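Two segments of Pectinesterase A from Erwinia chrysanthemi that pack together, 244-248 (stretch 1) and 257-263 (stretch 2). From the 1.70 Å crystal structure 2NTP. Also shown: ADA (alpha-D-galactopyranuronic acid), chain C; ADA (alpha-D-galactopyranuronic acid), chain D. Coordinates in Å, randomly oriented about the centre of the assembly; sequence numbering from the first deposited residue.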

# COMPACT_ATOMS: atom_id res chain seq x y z
N PRO A 244 -0.77 -7.21 13.57
CA PRO A 244 -0.84 -8.43 12.76
C PRO A 244 -2.22 -8.68 12.15
O PRO A 244 -3.17 -8.98 12.88
CB PRO A 244 -0.50 -9.55 13.76
CG PRO A 244 -0.39 -8.88 15.12
CD PRO A 244 -0.94 -7.50 15.01
N TRP A 245 -2.32 -8.55 10.83
CA TRP A 245 -3.58 -8.81 10.14
C TRP A 245 -3.73 -10.29 9.81
O TRP A 245 -2.93 -10.86 9.06
CB TRP A 245 -3.70 -7.96 8.87
CG TRP A 245 -5.02 -8.13 8.18
CD1 TRP A 245 -6.25 -8.26 8.77
CD2 TRP A 245 -5.26 -8.15 6.77
NE1 TRP A 245 -7.23 -8.39 7.82
CE2 TRP A 245 -6.65 -8.32 6.57
CE3 TRP A 245 -4.42 -8.05 5.64
CZ2 TRP A 245 -7.23 -8.39 5.30
CZ3 TRP A 245 -5.00 -8.13 4.37
CH2 TRP A 245 -6.39 -8.29 4.21
N HIS A 246 -4.74 -10.91 10.40
CA HIS A 246 -5.11 -12.29 10.10
C HIS A 246 -6.43 -12.25 9.34
O HIS A 246 -7.49 -12.21 9.96
CB HIS A 246 -5.24 -13.10 11.39
CG HIS A 246 -3.93 -13.31 12.10
ND1 HIS A 246 -3.38 -14.56 12.27
CD2 HIS A 246 -3.07 -12.44 12.68
CE1 HIS A 246 -2.23 -14.45 12.92
NE2 HIS A 246 -2.02 -13.18 13.18
N PRO A 247 -6.37 -12.21 7.99
CA PRO A 247 -7.56 -11.93 7.19
C PRO A 247 -8.65 -12.97 7.39
O PRO A 247 -8.35 -14.16 7.56
CB PRO A 247 -7.04 -11.99 5.75
CG PRO A 247 -5.59 -11.76 5.85
CD PRO A 247 -5.19 -12.44 7.13
N THR A 248 -9.90 -12.51 7.40
CA THR A 248 -11.03 -13.43 7.33
C THR A 248 -10.87 -14.23 6.04
O THR A 248 -10.71 -13.66 4.95
CB THR A 248 -12.36 -12.67 7.34
OG1 THR A 248 -12.44 -11.87 8.53
CG2 THR A 248 -13.54 -13.64 7.30
N ALA A 257 -10.64 -15.62 10.94
CA ALA A 257 -9.29 -15.08 10.87
C ALA A 257 -8.24 -16.19 10.66
O ALA A 257 -8.17 -17.15 11.42
CB ALA A 257 -8.97 -14.27 12.12
N ASP A 258 -7.44 -16.03 9.61
CA ASP A 258 -6.45 -17.04 9.22
C ASP A 258 -5.38 -17.21 10.30
O ASP A 258 -4.61 -16.29 10.54
CB ASP A 258 -5.82 -16.64 7.88
CG ASP A 258 -4.86 -17.70 7.32
OD1 ASP A 258 -4.57 -18.71 8.01
OD2 ASP A 258 -4.40 -17.52 6.17
N PRO A 259 -5.33 -18.39 10.96
CA PRO A 259 -4.34 -18.54 12.05
C PRO A 259 -2.89 -18.48 11.57
O PRO A 259 -2.00 -18.10 12.34
CB PRO A 259 -4.65 -19.94 12.62
CG PRO A 259 -5.98 -20.32 12.06
CD PRO A 259 -6.13 -19.61 10.76
N ASN A 260 -2.66 -18.84 10.32
CA ASN A 260 -1.31 -18.97 9.78
C ASN A 260 -0.79 -17.72 9.07
O ASN A 260 0.33 -17.72 8.54
CB ASN A 260 -1.21 -20.17 8.84
CG ASN A 260 -1.47 -21.48 9.57
OD1 ASN A 260 -0.86 -21.76 10.60
ND2 ASN A 260 -2.38 -22.28 9.02
N ALA A 261 -1.60 -16.67 9.06
CA ALA A 261 -1.19 -15.37 8.54
C ALA A 261 -0.47 -14.63 9.66
O ALA A 261 -1.05 -13.78 10.34
CB ALA A 261 -2.39 -14.59 8.05
N ILE A 262 0.79 -14.99 9.87
CA ILE A 262 1.62 -14.43 10.94
C ILE A 262 2.58 -13.45 10.28
O ILE A 262 3.69 -13.80 9.85
CB ILE A 262 2.33 -15.55 11.75
CG1 ILE A 262 1.29 -16.41 12.48
CG2 ILE A 262 3.30 -14.95 12.76
CD1 ILE A 262 1.77 -17.81 12.83
N GLY A 263 2.12 -12.21 10.19
CA GLY A 263 2.74 -11.21 9.33
C GLY A 263 4.15 -10.81 9.69
O GLY A 263 4.54 -10.89 10.86
C1 ADA C . -9.28 -5.69 6.76
C2 ADA C . -9.85 -5.41 5.37
C3 ADA C . -11.33 -5.78 5.34
C4 ADA C . -11.53 -7.23 5.78
C5 ADA C . -10.92 -7.43 7.17
C6 ADA C . -11.06 -8.86 7.60
O2 ADA C . -9.70 -4.03 5.02
O3 ADA C . -11.89 -5.55 4.04
O4 ADA C . -10.90 -8.13 4.86
O5 ADA C . -9.53 -7.04 7.18
O6B ADA C . -10.02 -9.50 7.88
O6A ADA C . -12.21 -9.35 7.66
C1 ADA D . -11.68 -9.13 4.18
C2 ADA D . -10.81 -10.30 3.72
C3 ADA D . -9.85 -9.87 2.61
C4 ADA D . -10.60 -9.15 1.48
C5 ADA D . -11.43 -8.01 2.06
C6 ADA D . -12.23 -7.30 1.00
O2 ADA D . -10.08 -10.80 4.84
O3 ADA D . -9.10 -10.99 2.12
O4 ADA D . -11.48 -10.06 0.81
O5 ADA D . -12.33 -8.52 3.06
O6B ADA D . -11.67 -7.00 -0.08
O6A ADA D . -13.42 -7.03 1.24

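This is a small, largely polar contact in which a histidine side chain and a backbone carbonyl of one extended segment fasten it to a tight turn in the other. The two segments bury 342 Å² between them, and regular pairing is confined to one antiparallel bridge, Thr248 with Ala257, a non-hydrogen-bonded pair whose CA atoms lie 4.3 Å apart and whose side chains share a face.

Next to the bridge, Asp258 N donates to Pro247 O at 2.9 Å. Proline lacks an amide hydrogen but keeps a carbonyl, so Pro247 can still serve as acceptor. Ala257 CA also approaches Pro247 O, at 3.6 Å, in a CA-H...O contact.

His246 is the centre of the contact. Its CB points toward the second stretch, and with chi1 in the m well ND1 donates to Asp258 O at 2.7 Å. That carbonyl lies near the ring plane, where an imidazole N-H can reach it. Ala261 O sits instead over one face of the ring, 2.9 Å from His246 CE1; although both ring nitrogens are near, the angles are too poor for hydrogen bonding.

The acceptor Asp258 O belongs to a type I turn running from Asp258 to Ala261, closed by a weak hydrogen bond from Ala261 N to Asp258 O at 3.4 Å. The Asp258 side chain supports the turn from within, OD1 accepting from Asn260 N at 3.0 Å. Small Ala261 points its methyl toward the first stretch, where CB meets Pro247 CD at 3.6 Å, an apolar pairing beside the polar ones.

Trp245 points away from the second stretch and serves the sugar: NE1 donates to O6B of the chain C galacturonate at 3.0 Å. Thr248 N donates to the same O6B at 3.1 Å, so the first stretch binds both turn and ligand.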